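Side-chain contacts in trans-4-hydroxy-L-proline dehydratase (Clostridioides difficile 70-100-2010, PDB 6VXC), which dehydrates trans-4-hydroxy-L-proline to (S)-1-pyrroline-5-carboxylate by glycyl radical chemistry in the anaerobic breakdown of 4-hydroxyproline: residues K30-E35 and L331-V336; F300-L305 and V336-Q341. All coordinates share one frame; numbering follows the deposited sequence.

Interaction 1: K30-E35 and L331-V336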
loop_
_atom_site.group_PDB
_atom_site.type_symbol
_atom_site.label_atom_id
_atom_site.label_comp_id
_atom_site.label_asym_id
_atom_site.label_seq_id
_atom_site.Cartn_x
_atom_site.Cartn_y
_atom_site.Cartn_z
ATOM N N LYS A 30 -17.111 -14.764 -16.146
ATOM C CA LYS A 30 -18.337 -14.352 -15.464
ATOM C C LYS A 30 -18.605 -15.223 -14.241
ATOM O O LYS A 30 -18.996 -14.719 -13.182
ATOM C CB LYS A 30 -19.528 -14.433 -16.419
ATOM C CG LYS A 30 -19.499 -13.512 -17.621
ATOM C CD LYS A 30 -20.656 -13.863 -18.551
ATOM C CE LYS A 30 -20.648 -13.062 -19.848
ATOM N NZ LYS A 30 -20.856 -11.621 -19.675
ATOM N N LYS A 31 -18.435 -16.537 -14.388
ATOM C CA LYS A 31 -18.636 -17.490 -13.298
ATOM C C LYS A 31 -17.589 -17.317 -12.201
ATOM O O LYS A 31 -17.914 -17.334 -11.006
ATOM C CB LYS A 31 -18.595 -18.916 -13.865
ATOM C CG LYS A 31 -18.585 -20.036 -12.816
ATOM C CD LYS A 31 -18.714 -21.441 -13.439
ATOM C CE LYS A 31 -17.531 -21.790 -14.340
ATOM N NZ LYS A 31 -17.622 -23.182 -14.902
ATOM N N LEU A 32 -16.321 -17.188 -12.591
ATOM C CA LEU A 32 -15.264 -16.975 -11.610
ATOM C C LEU A 32 -15.474 -15.672 -10.850
ATOM O O LEU A 32 -15.260 -15.618 -9.636
ATOM C CB LEU A 32 -13.894 -17.003 -12.289
ATOM C CG LEU A 32 -13.374 -18.372 -12.770
ATOM C CD1 LEU A 32 -12.177 -18.236 -13.715
ATOM C CD2 LEU A 32 -13.020 -19.274 -11.583
ATOM N N ARG A 33 -15.922 -14.615 -11.537
ATOM C CA ARG A 33 -16.150 -13.349 -10.848
ATOM C C ARG A 33 -17.288 -13.463 -9.844
ATOM O O ARG A 33 -17.195 -12.927 -8.732
ATOM C CB ARG A 33 -16.442 -12.228 -11.851
ATOM C CG ARG A 33 -16.558 -10.839 -11.212
ATOM C CD ARG A 33 -17.093 -9.798 -12.177
ATOM N NE ARG A 33 -16.984 -8.448 -11.625
ATOM C CZ ARG A 33 -17.868 -7.900 -10.794
ATOM N NH1 ARG A 33 -18.937 -8.589 -10.411
ATOM N NH2 ARG A 33 -17.676 -6.660 -10.343
ATOM N N GLU A 34 -18.373 -14.147 -10.218
ATOM C CA GLU A 34 -19.513 -14.270 -9.313
ATOM C C GLU A 34 -19.144 -15.076 -8.064
ATOM O O GLU A 34 -19.613 -14.770 -6.965
ATOM C CB GLU A 34 -20.701 -14.888 -10.062
ATOM C CG GLU A 34 -22.021 -14.925 -9.311
ATOM C CD GLU A 34 -22.703 -13.548 -9.162
ATOM O OE1 GLU A 34 -22.274 -12.557 -9.793
ATOM O OE2 GLU A 34 -23.685 -13.462 -8.395
ATOM N N GLU A 35 -18.332 -16.123 -8.212
ATOM C CA GLU A 35 -17.819 -16.821 -7.035
ATOM C C GLU A 35 -17.032 -15.869 -6.138
ATOM O O GLU A 35 -17.180 -15.881 -4.911
ATOM C CB GLU A 35 -16.934 -17.989 -7.458
ATOM C CG GLU A 35 -16.420 -18.805 -6.277
ATOM C CD GLU A 35 -15.522 -19.951 -6.706
ATOM O OE1 GLU A 35 -14.638 -19.737 -7.560
ATOM O OE2 GLU A 35 -15.727 -21.079 -6.226
ATOM N N LEU A 331 -6.030 -12.888 -18.157
ATOM C CA LEU A 331 -5.897 -11.753 -17.250
ATOM C C LEU A 331 -7.155 -11.531 -16.424
ATOM O O LEU A 331 -7.061 -11.117 -15.268
ATOM C CB LEU A 331 -5.543 -10.485 -18.028
ATOM C CG LEU A 331 -4.086 -10.453 -18.476
ATOM C CD1 LEU A 331 -3.805 -9.263 -19.349
ATOM C CD2 LEU A 331 -3.162 -10.464 -17.251
ATOM N N GLU A 332 -8.335 -11.785 -16.991
ATOM C CA GLU A 332 -9.547 -11.719 -16.179
ATOM C C GLU A 332 -9.512 -12.772 -15.087
ATOM O O GLU A 332 -9.930 -12.515 -13.955
ATOM C CB GLU A 332 -10.800 -11.863 -17.058
ATOM C CG GLU A 332 -11.069 -10.585 -17.869
ATOM C CD GLU A 332 -12.327 -10.600 -18.757
ATOM O OE1 GLU A 332 -13.132 -11.562 -18.704
ATOM O OE2 GLU A 332 -12.493 -9.615 -19.515
ATOM N N CYS A 333 -8.977 -13.950 -15.397
ATOM C CA CYS A 333 -8.765 -14.953 -14.360
ATOM C C CYS A 333 -7.824 -14.434 -13.283
ATOM O O CYS A 333 -8.103 -14.573 -12.090
ATOM C CB CYS A 333 -8.220 -16.249 -14.974
ATOM S SG CYS A 333 -9.391 -17.218 -15.954
ATOM N N LEU A 334 -6.694 -13.847 -13.690
ATOM C CA LEU A 334 -5.747 -13.253 -12.748
ATOM C C LEU A 334 -6.414 -12.209 -11.856
ATOM O O LEU A 334 -6.209 -12.198 -10.636
ATOM C CB LEU A 334 -4.576 -12.629 -13.507
ATOM C CG LEU A 334 -3.493 -12.058 -12.576
ATOM C CD1 LEU A 334 -2.985 -13.138 -11.611
ATOM C CD2 LEU A 334 -2.345 -11.461 -13.362
ATOM N N TRP A 335 -7.196 -11.306 -12.458
ATOM C CA TRP A 335 -7.885 -10.274 -11.689
ATOM C C TRP A 335 -8.727 -10.890 -10.582
ATOM O O TRP A 335 -8.688 -10.443 -9.426
ATOM C CB TRP A 335 -8.759 -9.420 -12.620
ATOM C CG TRP A 335 -8.197 -8.042 -12.890
ATOM C CD1 TRP A 335 -8.818 -6.862 -12.680
ATOM C CD2 TRP A 335 -6.889 -7.722 -13.384
ATOM N NE1 TRP A 335 -7.994 -5.818 -13.014
ATOM C CE2 TRP A 335 -6.803 -6.319 -13.453
ATOM C CE3 TRP A 335 -5.792 -8.484 -13.795
ATOM C CZ2 TRP A 335 -5.668 -5.659 -13.911
ATOM C CZ3 TRP A 335 -4.651 -7.826 -14.242
ATOM C CH2 TRP A 335 -4.601 -6.430 -14.301
ATOM N N VAL A 336 -9.482 -11.941 -10.917
ATOM C CA VAL A 336 -10.305 -12.602 -9.915
ATOM C C VAL A 336 -9.433 -13.194 -8.811
ATOM O O VAL A 336 -9.802 -13.158 -7.633
ATOM C CB VAL A 336 -11.194 -13.678 -10.572
ATOM C CG1 VAL A 336 -11.846 -14.533 -9.505
ATOM C CG2 VAL A 336 -12.239 -13.038 -11.504
#

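Interaction 2: F300-L305 and V336-Q341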
loop_
_atom_site.group_PDB
_atom_site.type_symbol
_atom_site.label_atom_id
_atom_site.label_comp_id
_atom_site.label_asym_id
_atom_site.label_seq_id
_atom_site.Cartn_x
_atom_site.Cartn_y
_atom_site.Cartn_z
ATOM N N PHE A 300 1.504 -8.570 -2.915
ATOM C CA PHE A 300 2.542 -8.612 -3.939
ATOM C C PHE A 300 1.920 -8.104 -5.232
ATOM O O PHE A 300 0.698 -7.993 -5.342
ATOM C CB PHE A 300 3.126 -10.041 -4.104
ATOM C CG PHE A 300 4.530 -10.073 -4.667
ATOM C CD1 PHE A 300 5.498 -9.194 -4.217
ATOM C CD2 PHE A 300 4.890 -11.004 -5.617
ATOM C CE1 PHE A 300 6.790 -9.232 -4.712
ATOM C CE2 PHE A 300 6.183 -11.048 -6.123
ATOM C CZ PHE A 300 7.135 -10.173 -5.670
ATOM N N THR A 301 2.764 -7.758 -6.201
ATOM C CA THR A 301 2.252 -7.282 -7.478
ATOM C C THR A 301 3.279 -7.550 -8.558
ATOM O O THR A 301 4.482 -7.395 -8.316
ATOM C CB THR A 301 1.920 -5.773 -7.459
ATOM O OG1 THR A 301 1.736 -5.311 -8.802
ATOM C CG2 THR A 301 3.039 -4.960 -6.809
ATOM N N PRO A 302 2.843 -7.886 -9.771
ATOM C CA PRO A 302 3.803 -8.025 -10.870
ATOM C C PRO A 302 4.399 -6.699 -11.312
ATOM O O PRO A 302 5.373 -6.704 -12.085
ATOM C CB PRO A 302 2.958 -8.664 -11.981
ATOM C CG PRO A 302 1.587 -8.155 -11.700
ATOM C CD PRO A 302 1.454 -8.097 -10.217
ATOM N N GLY A 303 3.879 -5.571 -10.823
ATOM C CA GLY A 303 4.441 -4.285 -11.192
ATOM C C GLY A 303 4.162 -3.932 -12.639
ATOM O O GLY A 303 3.014 -3.656 -12.991
ATOM N N ARG A 304 5.197 -3.930 -13.484
ATOM C CA ARG A 304 5.073 -3.528 -14.886
ATOM C C ARG A 304 4.628 -4.726 -15.734
ATOM O O ARG A 304 5.342 -5.218 -16.609
ATOM C CB ARG A 304 6.390 -2.929 -15.371
ATOM C CG ARG A 304 6.913 -1.755 -14.519
ATOM C CD ARG A 304 6.136 -0.423 -14.739
ATOM N NE ARG A 304 6.435 0.094 -16.068
ATOM C CZ ARG A 304 5.600 0.026 -17.099
ATOM N NH1 ARG A 304 4.396 -0.501 -16.935
ATOM N NH2 ARG A 304 5.976 0.475 -18.285
ATOM N N LEU A 305 3.403 -5.171 -15.436
ATOM C CA LEU A 305 2.870 -6.402 -16.007
ATOM C C LEU A 305 2.863 -6.365 -17.532
ATOM O O LEU A 305 3.232 -7.352 -18.167
ATOM C CB LEU A 305 1.463 -6.657 -15.458
ATOM C CG LEU A 305 0.719 -7.907 -15.932
ATOM C CD1 LEU A 305 1.477 -9.176 -15.575
ATOM C CD2 LEU A 305 -0.709 -7.946 -15.358
ATOM N N VAL A 336 -9.482 -11.941 -10.917
ATOM C CA VAL A 336 -10.305 -12.602 -9.915
ATOM C C VAL A 336 -9.433 -13.194 -8.811
ATOM O O VAL A 336 -9.802 -13.158 -7.633
ATOM C CB VAL A 336 -11.194 -13.678 -10.572
ATOM C CG1 VAL A 336 -11.846 -14.533 -9.505
ATOM C CG2 VAL A 336 -12.239 -13.038 -11.504
ATOM N N LYS A 337 -8.270 -13.755 -9.166
ATOM C CA LYS A 337 -7.400 -14.337 -8.141
ATOM C C LYS A 337 -6.973 -13.291 -7.113
ATOM O O LYS A 337 -7.006 -13.549 -5.905
ATOM C CB LYS A 337 -6.172 -15.002 -8.757
ATOM C CG LYS A 337 -6.463 -16.158 -9.699
ATOM C CD LYS A 337 -7.304 -17.273 -9.035
ATOM C CE LYS A 337 -6.703 -17.849 -7.778
ATOM N NZ LYS A 337 -7.539 -18.944 -7.159
ATOM N N PHE A 338 -6.561 -12.108 -7.578
ATOM C CA PHE A 338 -6.285 -11.012 -6.651
ATOM C C PHE A 338 -7.494 -10.741 -5.754
ATOM O O PHE A 338 -7.364 -10.598 -4.534
ATOM C CB PHE A 338 -5.926 -9.736 -7.416
ATOM C CG PHE A 338 -4.522 -9.685 -7.952
ATOM C CD1 PHE A 338 -3.448 -9.424 -7.119
ATOM C CD2 PHE A 338 -4.287 -9.815 -9.324
ATOM C CE1 PHE A 338 -2.166 -9.331 -7.627
ATOM C CE2 PHE A 338 -3.017 -9.733 -9.837
ATOM C CZ PHE A 338 -1.950 -9.489 -8.994
ATOM N N ASN A 339 -8.686 -10.656 -6.354
ATOM C CA ASN A 339 -9.887 -10.315 -5.603
ATOM C C ASN A 339 -10.299 -11.398 -4.617
ATOM O O ASN A 339 -11.106 -11.118 -3.726
ATOM C CB ASN A 339 -11.061 -10.020 -6.551
ATOM C CG ASN A 339 -12.186 -9.257 -5.858
ATOM O OD1 ASN A 339 -12.015 -8.102 -5.464
ATOM N ND2 ASN A 339 -13.345 -9.883 -5.740
ATOM N N ASN A 340 -9.775 -12.616 -4.762
ATOM C CA ASN A 340 -10.012 -13.688 -3.805
ATOM C C ASN A 340 -9.126 -13.614 -2.555
ATOM O O ASN A 340 -9.372 -14.390 -1.629
ATOM C CB ASN A 340 -9.791 -15.063 -4.472
ATOM C CG ASN A 340 -10.938 -15.466 -5.396
ATOM O OD1 ASN A 340 -11.958 -14.798 -5.463
ATOM N ND2 ASN A 340 -10.770 -16.581 -6.091
ATOM N N GLN A 341 -8.137 -12.713 -2.494
ATOM C CA GLN A 341 -7.188 -12.631 -1.371
ATOM C C GLN A 341 -7.357 -11.331 -0.590
ATOM O O GLN A 341 -6.751 -10.304 -0.946
ATOM C CB GLN A 341 -5.734 -12.749 -1.855
ATOM C CG GLN A 341 -5.505 -13.715 -3.029
ATOM C CD GLN A 341 -6.025 -15.111 -2.762
ATOM O OE1 GLN A 341 -5.840 -15.670 -1.678
ATOM N NE2 GLN A 341 -6.670 -15.692 -3.765
#

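Interaction 1: K30-E35 and L331-V336
L32 meets C333 and V336 of the neighbouring helix. The CA-CB bond of L32 is directed at residues 331-336, and its CG stands anti to the carbonyl carbon (chi1 -72°), which brings one methyl, CD1, to 3.7 Å from SG of C333. The leucine methyl comes against the side of the sulfur, obliquely to the CB-SG bond, while R28 and T29, a turn earlier in the first helix, also touch the cysteine. The carbonyl oxygen of L32 lies 3.6 Å from CG1 of V336, a van der Waals contact of methyl and backbone, and CB of L32 is 4.2 Å from the same methyl.

R33 takes part mainly through its backbone: the valine's other branch, CG2, lies 4.0 Å from the CA of R33. V336 thus straddles two consecutive residues, one methyl on each, and M390 of helix 378-390 packs beside it. The extended chain of R33 takes its guanidinium group away from the valine to the end of that third helix, where NE and NH2 bond to the carbonyl oxygens of M390 and K391.

No hydrogen bond links the segments. Their axes come within 9.6 Å and run in the same direction, only 6° apart, burying a modest 173 Å². The arrangement is that of two nearly parallel helices, with valine methyls on the backbone of the partner helix and a leucine methyl against a cysteine sulfur, joining the N-terminal helix 27-38 to helix 324-339 within the PFL-like domain of this glycyl radical enzyme.

Interaction 2: F300-L305 and V336-Q341
A buried aromatic edge contact joins F338, near the end of helix 324-339, to F300 and P302 in the irregular loop that connects helices 276-293 and 305-318. F338 leaves its helix toward the loop; chi1 of -78°, with CG anti to the carbonyl carbon, swings the ring out to it, and the turn about CB-CG, chi2 -76°, sets the ring's edge against F300 O. There CZ meets CD of P302 at 3.9 Å, the two side chains advancing from opposite directions. On the neighbouring ring carbon, the carbonyl oxygen of F300 lies in the ring plane, 3.9 Å from CE1, so a polar backbone atom faces the hydrogen-bearing rim at ordinary contact distance. The side chain of F300 itself turns away, to H287 and V290 of helix 276-293. I363 of strand 362-366 and P395 also pack on F338.

The loop is shaped by an ST turn: OG1 of T301 accepts the N-H of G303 at 3.0 Å, nearly straight at 167°, bracketing the proline that touches the ring. The same hydroxyl is also bonded to O of N362, which ties the turn to the edge of the mixed sheet, and R304 is the N-cap of helix 305-318, which begins at L305.

Across the contact, the side chain of Q341 reaches back to the helix. Its NE2 donates to O of K337 at 3.0 Å, with the donor tilted somewhat from the carbonyl plane, and the same oxygen accepts from N340 N. The ammonium group of K337 forms salt bridges with E87 and E92, and E92 also accepts from NE2 of Q341.

Helix 324-339 serves both contacts from different sides. Its residue V336 belongs to both ranges but makes its contact in interaction 1, not in interaction 2; two residues later, F338 is aimed at the loop of interaction 2. The centres lie about 12 Å apart, and the two contacts also meet directly: CD2 of L305 packs 4.0 Å from CD2 of L331 and 4.1 Å from CZ3 of W335. Interaction 1 is the more peripheral, about 23 Å from the chain centre against about 13 Å for interaction 2. Both lie away from the predicted active-site residues C454 and E456 and from G785, the site of the glycyl radical in the activated enzyme.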